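PDB 3LM7: putative 4-Hydroxy-2-oxoglutarate aldolase / 2-dehydro-3-deoxyphosphogluconate aldolase from Yersinia enterocolitica, which is of unknown function but belongs to the KDGP aldolase family, within the TIM-barrel clan. Local coordinates for residues Met4-Asn9 / Gln89-His94; Gly22-Ala27 / Met57-Ala62; Val38-Leu43 / Ala62-Ala67; His94-Phe99 / Val115-Ile120. All coordinates share one frame; numbering follows the deposited sequence.

From the N terminus, the chain first lays down the loop 4-9. Contact 1 joins that loop to 89-94, closing a long loop around the first three strands and their helices. Contacts 2 and 3 both fall within it. Contact 2 packs the start of helix 24-33 on helix 50-63. Contact 3 ties strand 38-43 to the turn that follows helix 50-63. Their segments alternate along the chain, so the two cross, and they share Ala62. Contact 4 follows in series and pairs 94-99 with 115-120. It shares His94 with contact 1. Together they tie the N-terminal loop, two helices and the parallel sheet.

Contact 1 (Met4-Asn9 / Gln89-His94); sequences MKLTPN and QVQPQH
Gln93 reaches across the loop 4-9 and carries most of this contact. Its chain runs extended beyond CG, crossing the Lys5 side chain at a slant. Gln93 NE2 donates to Lys5 O at 3.2 Å. The acceptor lies almost in the plane of the Gln93 amide, but the donor sits well above the Lys5 carbonyl plane, 61° out of it. At the other end of the amide, a water donates to Gln93 OE1 at 2.8 Å and accepts from Asn9 N. Lys5 has CG anti to its backbone N (chi1 178°) and bends only at its tip. The bend at chi4 brings Lys5 NZ to Thr7 O at 2.6 Å, with a weak bond to Pro8 O. The CA-CB bond of Leu6 points away, yet its methyl CD2 comes to 3.3 Å from Gln91 O. Leu6 O meets Gln93 CA in a CA-H...O contact of 3.4 Å. Asn66 ND2 bonds both Lys5 O and Gln91 O, so one amide bridges the two backbones. The Pro8 ring lies against Leu39 and Val115. The residues 92-93 lead straight into strand 94-95. The arrangement is that of an N-terminal segment packed across the N-terminal ends of the parallel strands of a TIM-barrel-type fold.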
loop_
_atom_site.group_PDB
_atom_site.type_symbol
_atom_site.label_atom_id
_atom_site.label_comp_id
_atom_site.label_asym_id
_atom_site.label_seq_id
_atom_site.Cartn_x
_atom_site.Cartn_y
_atom_site.Cartn_z
HETATM N N MSE A 4 -14.411 -16.342 -8.428
HETATM C CA MSE A 4 -13.383 -16.589 -7.411
HETATM C C MSE A 4 -12.484 -15.363 -7.222
HETATM O O MSE A 4 -12.302 -14.619 -8.174
HETATM C CB MSE A 4 -12.635 -17.870 -7.731
HETATM C CG MSE A 4 -13.636 -18.991 -7.450
HETATM SE SE MSE A 4 -12.916 -20.276 -6.266
HETATM C CE MSE A 4 -12.126 -21.126 -7.802
ATOM N N LYS A 5 -12.017 -15.106 -6.004
ATOM C CA LYS A 5 -11.180 -13.908 -5.741
ATOM C C LYS A 5 -9.801 -14.069 -6.476
ATOM O O LYS A 5 -9.231 -15.159 -6.441
ATOM C CB LYS A 5 -10.990 -13.847 -4.250
ATOM C CG LYS A 5 -10.146 -12.753 -3.779
ATOM C CD LYS A 5 -10.589 -12.440 -2.307
ATOM C CE LYS A 5 -9.617 -11.459 -1.650
ATOM N NZ LYS A 5 -8.303 -12.121 -1.373
ATOM N N LEU A 6 -9.292 -13.008 -7.138
ATOM C CA LEU A 6 -8.058 -13.130 -7.918
ATOM C C LEU A 6 -6.850 -12.467 -7.221
ATOM O O LEU A 6 -5.785 -12.476 -7.792
ATOM C CB LEU A 6 -8.208 -12.451 -9.298
ATOM C CG LEU A 6 -9.283 -13.063 -10.209
ATOM C CD1 LEU A 6 -9.406 -12.357 -11.599
ATOM C CD2 LEU A 6 -8.957 -14.567 -10.414
ATOM N N THR A 7 -7.040 -11.855 -6.045
ATOM C CA THR A 7 -5.916 -11.324 -5.264
ATOM C C THR A 7 -5.754 -12.108 -3.954
ATOM O O THR A 7 -6.769 -12.627 -3.436
ATOM C CB THR A 7 -6.167 -9.855 -4.919
ATOM O OG1 THR A 7 -7.379 -9.763 -4.174
ATOM C CG2 THR A 7 -6.289 -8.983 -6.225
ATOM N N PRO A 8 -4.499 -12.244 -3.425
ATOM C CA PRO A 8 -4.269 -12.987 -2.175
ATOM C C PRO A 8 -5.054 -12.372 -0.998
ATOM O O PRO A 8 -5.342 -11.151 -0.976
ATOM C CB PRO A 8 -2.755 -12.781 -1.888
ATOM C CG PRO A 8 -2.184 -12.670 -3.323
ATOM C CD PRO A 8 -3.229 -11.798 -4.023
ATOM N N ASN A 9 -5.341 -13.204 -0.001
ATOM C CA ASN A 9 -5.982 -12.695 1.248
ATOM C C ASN A 9 -4.918 -12.240 2.220
ATOM O O ASN A 9 -4.572 -12.935 3.168
ATOM C CB ASN A 9 -6.794 -13.819 1.923
ATOM C CG ASN A 9 -7.623 -13.312 3.162
ATOM O OD1 ASN A 9 -7.743 -12.070 3.447
ATOM N ND2 ASN A 9 -8.205 -14.304 3.917
ATOM N N GLN A 89 -5.262 -20.347 -17.974
ATOM C CA GLN A 89 -6.502 -21.153 -17.811
ATOM C C GLN A 89 -6.987 -21.219 -16.373
ATOM O O GLN A 89 -8.181 -21.030 -16.084
ATOM C CB GLN A 89 -6.289 -22.577 -18.356
ATOM C CG GLN A 89 -5.866 -22.566 -19.817
ATOM C CD GLN A 89 -5.903 -23.963 -20.474
ATOM O OE1 GLN A 89 -6.817 -24.777 -20.206
ATOM N NE2 GLN A 89 -4.907 -24.241 -21.287
ATOM N N VAL A 90 -6.060 -21.375 -15.447
ATOM C CA VAL A 90 -6.462 -21.521 -14.056
ATOM C C VAL A 90 -6.978 -20.213 -13.432
ATOM O O VAL A 90 -7.860 -20.251 -12.570
ATOM C CB VAL A 90 -5.299 -22.099 -13.223
ATOM C CG1 VAL A 90 -5.626 -22.034 -11.703
ATOM C CG2 VAL A 90 -5.024 -23.540 -13.684
ATOM N N GLN A 91 -6.364 -19.088 -13.785
ATOM C CA GLN A 91 -6.653 -17.777 -13.164
ATOM C C GLN A 91 -6.542 -17.831 -11.652
ATOM O O GLN A 91 -7.535 -17.537 -10.929
ATOM C CB GLN A 91 -8.070 -17.295 -13.561
ATOM C CG GLN A 91 -8.207 -17.132 -15.080
ATOM C CD GLN A 91 -7.574 -15.807 -15.531
ATOM O OE1 GLN A 91 -7.875 -14.759 -14.986
ATOM N NE2 GLN A 91 -6.730 -15.865 -16.560
ATOM N N PRO A 92 -5.342 -18.137 -11.142
ATOM C CA PRO A 92 -5.113 -18.195 -9.713
ATOM C C PRO A 92 -4.942 -16.817 -9.111
ATOM O O PRO A 92 -5.016 -15.783 -9.848
ATOM C CB PRO A 92 -3.757 -18.939 -9.627
ATOM C CG PRO A 92 -2.969 -18.294 -10.773
ATOM C CD PRO A 92 -4.065 -18.225 -11.900
ATOM N N GLN A 93 -4.674 -16.784 -7.791
ATOM C CA GLN A 93 -4.348 -15.536 -7.115
ATOM C C GLN A 93 -2.891 -15.130 -7.305
ATOM O O GLN A 93 -2.568 -13.954 -7.170
ATOM C CB GLN A 93 -4.637 -15.604 -5.607
ATOM C CG GLN A 93 -6.181 -15.464 -5.375
ATOM C CD GLN A 93 -6.547 -15.756 -3.919
ATOM O OE1 GLN A 93 -5.665 -15.901 -3.073
ATOM N NE2 GLN A 93 -7.873 -15.885 -3.628
ATOM N N HIS A 94 -2.048 -16.076 -7.658
ATOM C CA HIS A 94 -0.606 -15.825 -7.614
ATOM C C HIS A 94 0.135 -16.710 -8.599
ATOM O O HIS A 94 -0.209 -17.914 -8.743
ATOM C CB HIS A 94 -0.074 -16.154 -6.181
ATOM C CG HIS A 94 1.364 -15.777 -5.996
ATOM N ND1 HIS A 94 2.388 -16.671 -6.192
ATOM C CD2 HIS A 94 1.948 -14.595 -5.648
ATOM C CE1 HIS A 94 3.540 -16.076 -5.928
ATOM N NE2 HIS A 94 3.299 -14.812 -5.612
HETATM O O HOH W 1 -4.972 -15.949 -0.365
#

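Contact 2 (Gly22-Ala27 / Met57-Ala62); sequences GSKDNA and MREYAA
Lys24 lays its aliphatic chain across the ring of Tyr60. Lys24 CG stands over the middle of one face, 3.9 Å from the Tyr60 ring centroid and 11° off the normal, a CH-pi contact. The two side chains cross at about a right angle. In Lys24, CG lies beside the backbone N, anti to the carbonyl carbon (chi1 -75°). The chain then runs extended and bends at the last torsion (chi4 83°), which turns NZ off its line. Ala27 meets the same ring at its edge, in plane, with CB 3.6 Å from Tyr60 CD2. The hydroxyl end of Tyr60 comes up to the backbone where helix 24-33 begins, with OH 3.5 Å from Ser23 C. Ser23 is the N-cap residue, and its OG accepts from Asn26 N at 2.9 Å. Asn26 OD1 in turn takes Gly22 N on an in-plane lone pair at 2.8 Å, tying down the approach to the helix. The ammonium group of Lys24 pairs with Asp56 in a salt bridge. Its link to Glu59 is long, with Lys24 NZ 4.0 Å from Glu59 OE1. A water bonds Tyr60 OH at 2.7 Å and weakly accepts from Lys24 NZ. The chemistry is thus divided along one side chain: Lys24 CG packs on the aromatic ring, while the ammonium end meets carboxylates and water. The contact joins CH-pi and methyl-ring packing to charge pairing at its margin.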
loop_
_atom_site.group_PDB
_atom_site.type_symbol
_atom_site.label_atom_id
_atom_site.label_comp_id
_atom_site.label_asym_id
_atom_site.label_seq_id
_atom_site.Cartn_x
_atom_site.Cartn_y
_atom_site.Cartn_z
ATOM N N GLY A 22 1.485 -30.600 0.026
ATOM C CA GLY A 22 1.961 -31.921 -0.415
ATOM C C GLY A 22 0.814 -32.797 -0.920
ATOM O O GLY A 22 1.064 -33.904 -1.431
ATOM N N SER A 23 -0.417 -32.333 -0.772
ATOM C CA SER A 23 -1.601 -33.121 -1.188
ATOM C C SER A 23 -2.822 -32.206 -1.121
ATOM O O SER A 23 -2.742 -31.114 -0.544
ATOM C CB SER A 23 -1.824 -34.300 -0.212
ATOM O OG SER A 23 -2.303 -33.859 1.055
ATOM N N LYS A 24 -3.966 -32.632 -1.663
ATOM C CA LYS A 24 -5.188 -31.805 -1.516
ATOM C C LYS A 24 -5.657 -31.642 -0.080
ATOM O O LYS A 24 -6.052 -30.537 0.339
ATOM C CB LYS A 24 -6.320 -32.401 -2.390
ATOM C CG LYS A 24 -6.098 -32.095 -3.865
ATOM C CD LYS A 24 -7.014 -32.964 -4.725
ATOM C CE LYS A 24 -6.703 -32.776 -6.176
ATOM N NZ LYS A 24 -5.600 -33.568 -6.645
ATOM N N ASP A 25 -5.621 -32.733 0.689
ATOM C CA ASP A 25 -5.997 -32.662 2.127
ATOM C C ASP A 25 -5.000 -31.699 2.800
ATOM O O ASP A 25 -5.356 -30.949 3.666
ATOM C CB ASP A 25 -5.870 -34.032 2.870
ATOM C CG ASP A 25 -6.913 -35.056 2.444
ATOM O OD1 ASP A 25 -7.992 -34.640 2.005
ATOM O OD2 ASP A 25 -6.632 -36.290 2.511
ATOM N N ASN A 26 -3.747 -31.741 2.399
ATOM C CA ASN A 26 -2.742 -30.840 3.041
ATOM C C ASN A 26 -3.060 -29.385 2.724
ATOM O O ASN A 26 -2.986 -28.513 3.604
ATOM C CB ASN A 26 -1.308 -31.237 2.620
ATOM C CG ASN A 26 -0.213 -30.404 3.334
ATOM O OD1 ASN A 26 0.822 -30.073 2.738
ATOM N ND2 ASN A 26 -0.454 -30.064 4.613
ATOM N N ALA A 27 -3.404 -29.110 1.452
ATOM C CA ALA A 27 -3.801 -27.739 1.091
ATOM C C ALA A 27 -4.961 -27.255 1.992
ATOM O O ALA A 27 -4.949 -26.156 2.536
ATOM C CB ALA A 27 -4.195 -27.671 -0.416
HETATM N N MSE A 57 -4.974 -28.374 -10.672
HETATM C CA MSE A 57 -4.928 -27.108 -9.940
HETATM C C MSE A 57 -6.315 -26.455 -9.769
HETATM O O MSE A 57 -6.579 -25.824 -8.765
HETATM C CB MSE A 57 -3.923 -26.130 -10.637
HETATM C CG MSE A 57 -2.514 -26.705 -10.573
HETATM SE SE MSE A 57 -1.276 -25.284 -11.054
HETATM C CE MSE A 57 0.360 -26.336 -11.225
ATOM N N ARG A 58 -7.218 -26.651 -10.731
ATOM C CA ARG A 58 -8.610 -26.254 -10.519
ATOM C C ARG A 58 -9.237 -27.016 -9.344
ATOM O O ARG A 58 -9.984 -26.450 -8.546
ATOM C CB ARG A 58 -9.422 -26.475 -11.803
ATOM C CG ARG A 58 -9.314 -25.268 -12.684
ATOM C CD ARG A 58 -9.910 -25.590 -14.043
ATOM N NE ARG A 58 -9.794 -24.495 -14.992
ATOM C CZ ARG A 58 -9.985 -24.672 -16.307
ATOM N NH1 ARG A 58 -10.317 -25.889 -16.784
ATOM N NH2 ARG A 58 -9.919 -23.641 -17.140
ATOM N N GLU A 59 -8.900 -28.292 -9.193
ATOM C CA GLU A 59 -9.410 -29.010 -8.026
ATOM C C GLU A 59 -8.863 -28.414 -6.695
ATOM O O GLU A 59 -9.616 -28.251 -5.732
ATOM C CB GLU A 59 -9.081 -30.519 -8.144
ATOM C CG GLU A 59 -9.695 -31.210 -9.333
ATOM C CD GLU A 59 -9.351 -32.729 -9.396
ATOM O OE1 GLU A 59 -9.207 -33.360 -8.338
ATOM O OE2 GLU A 59 -9.242 -33.248 -10.514
ATOM N N TYR A 60 -7.554 -28.112 -6.613
ATOM C CA TYR A 60 -7.012 -27.442 -5.431
ATOM C C TYR A 60 -7.695 -26.111 -5.199
ATOM O O TYR A 60 -8.008 -25.766 -4.052
ATOM C CB TYR A 60 -5.489 -27.147 -5.629
ATOM C CG TYR A 60 -4.553 -28.258 -5.271
ATOM C CD1 TYR A 60 -4.100 -29.150 -6.239
ATOM C CD2 TYR A 60 -4.120 -28.433 -3.971
ATOM C CE1 TYR A 60 -3.242 -30.189 -5.916
ATOM C CE2 TYR A 60 -3.189 -29.498 -3.646
ATOM C CZ TYR A 60 -2.759 -30.310 -4.640
ATOM O OH TYR A 60 -1.887 -31.318 -4.393
ATOM N N ALA A 61 -7.873 -25.325 -6.258
ATOM C CA ALA A 61 -8.430 -23.980 -6.102
ATOM C C ALA A 61 -9.804 -24.000 -5.473
ATOM O O ALA A 61 -10.141 -23.141 -4.690
ATOM C CB ALA A 61 -8.495 -23.272 -7.500
ATOM N N ALA A 62 -10.607 -24.991 -5.879
ATOM C CA ALA A 62 -11.960 -25.169 -5.377
ATOM C C ALA A 62 -11.934 -25.447 -3.887
ATOM O O ALA A 62 -12.824 -25.017 -3.172
ATOM C CB ALA A 62 -12.620 -26.341 -6.127
HETATM O O HOH W 2 -2.597 -33.656 -5.447
#

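Contact 3 (Val38-Leu43 / Ala62-Ala67); sequences VLVGVL and ALIDNA
Val40 on strand 38-43 meets Ala67 backbone to backbone. The segment 62-67 begins with the last two residues of helix 50-63 and leaves helical geometry at Ile64. A type I' beta turn follows from Ile64 to Ala67, with Asp65 and Asn66 both at positive phi. Ala67 N closes it by donating to Ile64 O at 3.0 Å. The turn swings the chain back against the strand. There Val40 N donates to Ala67 O at 2.9 Å, in a nearly straight bond of 170°. The same oxygen, Ala67 O, receives a CA-H...O contact from Leu39 CA at 3.5 Å. The contact joins parts of a beta-alpha-beta unit, strand 38-43, helix 50-63 and strand 68-71, a repeating element of TIM-barrel folds. The bond falls just before strand 68-71 begins, and Val40 also pairs with Ser69 within it. On its other edge the strand pairs with 17-20 through Leu39 and Gly41. Among the side chains, Val40 points at the turn. Val40 CB lies 3.6 Å from Ile64 CD1, and Val40 CG2 stands 3.8 Å from the same methyl. The two side chains approach at a slant. Ile64 has CG1 between its backbone N and carbonyl carbon (chi1 61°), with the chain extended onward to CD1, and that methyl makes the contact. Ala67 CB abuts Val38 O at 3.3 Å. Leu39 adds a looser touch through CD2, 4.0 Å from Ala67 C. Tyr31 of helix 24-33 packs on both Val38 and Ala67, and its hydroxyl is hydrogen-bonded to Asp65 OD2.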
loop_
_atom_site.group_PDB
_atom_site.type_symbol
_atom_site.label_atom_id
_atom_site.label_comp_id
_atom_site.label_asym_id
_atom_site.label_seq_id
_atom_site.Cartn_x
_atom_site.Cartn_y
_atom_site.Cartn_z
ATOM N N VAL A 38 -2.990 -17.160 3.179
ATOM C CA VAL A 38 -1.994 -18.025 2.591
ATOM C C VAL A 38 -2.321 -18.235 1.125
ATOM O O VAL A 38 -3.470 -18.176 0.696
ATOM C CB VAL A 38 -1.897 -19.373 3.351
ATOM C CG1 VAL A 38 -3.238 -20.255 3.186
ATOM C CG2 VAL A 38 -0.692 -20.164 2.963
ATOM N N LEU A 39 -1.249 -18.426 0.384
ATOM C CA LEU A 39 -1.257 -18.917 -0.957
ATOM C C LEU A 39 -0.569 -20.291 -0.919
ATOM O O LEU A 39 0.544 -20.469 -0.363
ATOM C CB LEU A 39 -0.470 -17.964 -1.874
ATOM C CG LEU A 39 -1.114 -16.576 -1.980
ATOM C CD1 LEU A 39 -0.034 -15.557 -2.472
ATOM C CD2 LEU A 39 -2.332 -16.700 -2.951
ATOM N N VAL A 40 -1.261 -21.287 -1.459
ATOM C CA VAL A 40 -0.802 -22.635 -1.436
ATOM C C VAL A 40 -0.172 -22.982 -2.745
ATOM O O VAL A 40 -0.859 -22.880 -3.802
ATOM C CB VAL A 40 -2.066 -23.541 -1.193
ATOM C CG1 VAL A 40 -1.704 -24.973 -1.328
ATOM C CG2 VAL A 40 -2.640 -23.216 0.178
ATOM N N GLY A 41 1.130 -23.302 -2.730
ATOM C CA GLY A 41 1.893 -23.576 -3.974
ATOM C C GLY A 41 1.660 -24.958 -4.528
ATOM O O GLY A 41 1.726 -25.947 -3.788
ATOM N N VAL A 42 1.356 -25.045 -5.818
ATOM C CA VAL A 42 1.278 -26.329 -6.519
ATOM C C VAL A 42 2.178 -26.186 -7.745
ATOM O O VAL A 42 2.141 -25.174 -8.422
ATOM C CB VAL A 42 -0.165 -26.624 -6.967
ATOM C CG1 VAL A 42 -0.265 -28.033 -7.713
ATOM C CG2 VAL A 42 -1.087 -26.595 -5.669
ATOM N N LEU A 43 2.988 -27.212 -8.042
ATOM C CA LEU A 43 4.081 -26.984 -9.027
ATOM C C LEU A 43 3.785 -27.515 -10.372
ATOM O O LEU A 43 3.326 -28.638 -10.476
ATOM C CB LEU A 43 5.399 -27.556 -8.502
ATOM C CG LEU A 43 5.773 -27.295 -7.045
ATOM C CD1 LEU A 43 7.113 -28.048 -6.795
ATOM C CD2 LEU A 43 5.904 -25.801 -6.776
ATOM N N ALA A 62 -10.607 -24.991 -5.879
ATOM C CA ALA A 62 -11.960 -25.169 -5.377
ATOM C C ALA A 62 -11.934 -25.447 -3.887
ATOM O O ALA A 62 -12.824 -25.017 -3.172
ATOM C CB ALA A 62 -12.620 -26.341 -6.127
ATOM N N LEU A 63 -10.901 -26.119 -3.387
ATOM C CA LEU A 63 -10.855 -26.428 -1.942
ATOM C C LEU A 63 -10.528 -25.195 -1.108
ATOM O O LEU A 63 -10.866 -25.127 0.093
ATOM C CB LEU A 63 -9.750 -27.469 -1.660
ATOM C CG LEU A 63 -10.005 -28.774 -2.382
ATOM C CD1 LEU A 63 -8.804 -29.717 -2.213
ATOM C CD2 LEU A 63 -11.263 -29.367 -1.685
ATOM N N ILE A 64 -9.842 -24.225 -1.736
ATOM C CA ILE A 64 -9.204 -23.163 -0.972
ATOM C C ILE A 64 -9.561 -21.780 -1.469
ATOM O O ILE A 64 -8.753 -20.849 -1.328
ATOM C CB ILE A 64 -7.654 -23.366 -0.928
ATOM C CG1 ILE A 64 -7.032 -23.349 -2.326
ATOM C CG2 ILE A 64 -7.262 -24.685 -0.218
ATOM C CD1 ILE A 64 -5.502 -23.512 -2.309
ATOM N N ASP A 65 -10.759 -21.627 -2.060
ATOM C CA ASP A 65 -11.276 -20.326 -2.490
ATOM C C ASP A 65 -10.274 -19.591 -3.425
ATOM O O ASP A 65 -10.188 -18.380 -3.344
ATOM C CB ASP A 65 -11.548 -19.369 -1.285
ATOM C CG ASP A 65 -12.474 -19.999 -0.230
ATOM O OD1 ASP A 65 -13.191 -20.933 -0.594
ATOM O OD2 ASP A 65 -12.440 -19.569 0.948
ATOM N N ASN A 66 -9.588 -20.346 -4.278
ATOM C CA ASN A 66 -8.610 -19.797 -5.263
ATOM C C ASN A 66 -7.276 -19.295 -4.701
ATOM O O ASN A 66 -6.529 -18.579 -5.400
ATOM C CB ASN A 66 -9.214 -18.722 -6.136
ATOM C CG ASN A 66 -8.555 -18.695 -7.522
ATOM O OD1 ASN A 66 -8.130 -19.763 -8.027
ATOM N ND2 ASN A 66 -8.389 -17.494 -8.089
ATOM N N ALA A 67 -6.980 -19.677 -3.459
ATOM C CA ALA A 67 -5.760 -19.172 -2.798
ATOM C C ALA A 67 -4.592 -20.035 -3.237
ATOM O O ALA A 67 -3.891 -20.603 -2.422
ATOM C CB ALA A 67 -5.961 -19.148 -1.307
#

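Contact 4 (His94-Phe99 / Val115-Ile120); sequences HVNQVF and VVNGLI
Asn117 uses both ends of its amide on segment 94-99. Asn117 OD1 accepts from Gln97 N at 2.9 Å. Asn117 ND2 donates to Asn96 OD1 at 2.9 Å, coming from above that carbonyl plane, with the two amides turned 59° apart. CG of Asn117 lies between its backbone N and carbonyl carbon (chi1 70°), which directs the amide to segment 94-99. The His94 ring stands steeply against it, 74° between planes, with His94 CE1 3.4 Å from Asn117 ND2. His94 CD2 meets Val115 CG1 at 3.5 Å. At 94-95 and 115-116 the backbones pair in parallel. Val95 N donates to Val115 O at 2.7 Å, and Asn117 N to Val95 O at 3.1 Å. These are neighbouring strands of the parallel sheet, joined by helix 102-109 in a beta-alpha-beta unit. Farther along, Leu119 N bonds Gln97 O, and Phe99 CD1 packs on Ile120 CG2 at 3.7 Å. Around this shell, Glu191 OE1 is hydrogen-bonded to both His94 NE2 and Asn117 ND2, while Ser69 holds His94 ND1. Asn96 is fixed by Lys163 at OD1 and Val70 O at ND2. Ser80 and Ser105 bind the two ends of the Gln97 amide.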
loop_
_atom_site.group_PDB
_atom_site.type_symbol
_atom_site.label_atom_id
_atom_site.label_comp_id
_atom_site.label_asym_id
_atom_site.label_seq_id
_atom_site.Cartn_x
_atom_site.Cartn_y
_atom_site.Cartn_z
ATOM N N HIS A 94 -2.048 -16.076 -7.658
ATOM C CA HIS A 94 -0.606 -15.825 -7.614
ATOM C C HIS A 94 0.135 -16.710 -8.599
ATOM O O HIS A 94 -0.209 -17.914 -8.743
ATOM C CB HIS A 94 -0.074 -16.154 -6.181
ATOM C CG HIS A 94 1.364 -15.777 -5.996
ATOM N ND1 HIS A 94 2.388 -16.671 -6.192
ATOM C CD2 HIS A 94 1.948 -14.595 -5.648
ATOM C CE1 HIS A 94 3.540 -16.076 -5.928
ATOM N NE2 HIS A 94 3.299 -14.812 -5.612
ATOM N N VAL A 95 1.187 -16.146 -9.236
ATOM C CA VAL A 95 1.958 -16.911 -10.202
ATOM C C VAL A 95 3.439 -16.655 -9.914
ATOM O O VAL A 95 3.822 -15.491 -9.748
ATOM C CB VAL A 95 1.670 -16.391 -11.656
ATOM C CG1 VAL A 95 2.627 -17.025 -12.741
ATOM C CG2 VAL A 95 0.137 -16.608 -12.038
ATOM N N ASN A 96 4.247 -17.714 -9.840
ATOM C CA ASN A 96 5.677 -17.558 -9.712
ATOM C C ASN A 96 6.246 -17.488 -11.128
ATOM O O ASN A 96 6.029 -18.421 -11.921
ATOM C CB ASN A 96 6.317 -18.767 -9.019
ATOM C CG ASN A 96 6.043 -18.782 -7.500
ATOM O OD1 ASN A 96 6.704 -18.075 -6.716
ATOM N ND2 ASN A 96 5.030 -19.529 -7.109
ATOM N N GLN A 97 7.064 -16.478 -11.423
ATOM C CA GLN A 97 7.753 -16.462 -12.718
ATOM C C GLN A 97 9.245 -16.115 -12.573
ATOM O O GLN A 97 9.650 -15.509 -11.590
ATOM C CB GLN A 97 7.134 -15.462 -13.738
ATOM C CG GLN A 97 6.049 -16.088 -14.685
ATOM C CD GLN A 97 6.648 -17.179 -15.569
ATOM O OE1 GLN A 97 7.869 -17.399 -15.574
ATOM N NE2 GLN A 97 5.786 -17.941 -16.219
ATOM N N VAL A 98 10.034 -16.460 -13.616
ATOM C CA VAL A 98 11.388 -15.906 -13.783
ATOM C C VAL A 98 11.276 -14.570 -14.531
ATOM O O VAL A 98 10.238 -14.257 -15.101
ATOM C CB VAL A 98 12.340 -16.895 -14.487
ATOM C CG1 VAL A 98 12.485 -18.136 -13.558
ATOM C CG2 VAL A 98 11.878 -17.260 -15.907
ATOM N N PHE A 99 12.342 -13.787 -14.510
ATOM C CA PHE A 99 12.261 -12.390 -14.945
ATOM C C PHE A 99 11.733 -12.360 -16.390
ATOM O O PHE A 99 10.918 -11.470 -16.746
ATOM C CB PHE A 99 13.696 -11.793 -14.821
ATOM C CG PHE A 99 13.799 -10.345 -15.224
ATOM C CD1 PHE A 99 13.667 -9.360 -14.266
ATOM C CD2 PHE A 99 14.040 -9.984 -16.579
ATOM C CE1 PHE A 99 13.746 -7.970 -14.620
ATOM C CE2 PHE A 99 14.101 -8.624 -16.953
ATOM C CZ PHE A 99 13.988 -7.617 -15.950
ATOM N N VAL A 115 -1.412 -11.819 -8.801
ATOM C CA VAL A 115 -0.032 -11.393 -8.512
ATOM C C VAL A 115 0.966 -12.225 -9.296
ATOM O O VAL A 115 0.942 -13.444 -9.200
ATOM C CB VAL A 115 0.272 -11.546 -6.952
ATOM C CG1 VAL A 115 1.768 -11.276 -6.661
ATOM C CG2 VAL A 115 -0.599 -10.499 -6.193
ATOM N N VAL A 116 1.844 -11.560 -10.070
ATOM C CA VAL A 116 2.883 -12.231 -10.809
ATOM C C VAL A 116 4.234 -11.738 -10.301
ATOM O O VAL A 116 4.588 -10.521 -10.453
ATOM C CB VAL A 116 2.794 -11.849 -12.319
ATOM C CG1 VAL A 116 3.916 -12.576 -13.106
ATOM C CG2 VAL A 116 1.379 -12.302 -12.817
ATOM N N ASN A 117 4.985 -12.637 -9.637
ATOM C CA ASN A 117 6.311 -12.228 -9.175
ATOM C C ASN A 117 7.363 -12.422 -10.290
ATOM O O ASN A 117 7.109 -13.088 -11.343
ATOM C CB ASN A 117 6.684 -12.955 -7.845
ATOM C CG ASN A 117 6.959 -14.457 -8.013
ATOM O OD1 ASN A 117 7.501 -14.895 -9.013
ATOM N ND2 ASN A 117 6.660 -15.235 -6.966
ATOM N N GLY A 118 8.544 -11.857 -10.082
ATOM C CA GLY A 118 9.594 -12.020 -11.076
ATOM C C GLY A 118 10.860 -12.330 -10.267
ATOM O O GLY A 118 11.239 -11.560 -9.404
ATOM N N LEU A 119 11.496 -13.442 -10.598
ATOM C CA LEU A 119 12.656 -13.921 -9.838
ATOM C C LEU A 119 13.907 -13.159 -10.257
ATOM O O LEU A 119 14.275 -13.166 -11.451
ATOM C CB LEU A 119 12.879 -15.432 -10.096
ATOM C CG LEU A 119 13.790 -16.174 -9.070
ATOM C CD1 LEU A 119 13.589 -17.762 -9.219
ATOM C CD2 LEU A 119 15.253 -15.808 -9.306
ATOM N N ILE A 120 14.521 -12.477 -9.279
ATOM C CA ILE A 120 15.775 -11.810 -9.425
ATOM C C ILE A 120 16.602 -12.131 -8.178
ATOM O O ILE A 120 16.026 -12.545 -7.111
ATOM C CB ILE A 120 15.633 -10.246 -9.566
ATOM C CG1 ILE A 120 15.178 -9.624 -8.245
ATOM C CG2 ILE A 120 14.689 -9.872 -10.771
ATOM C CD1 ILE A 120 15.005 -8.038 -8.336
#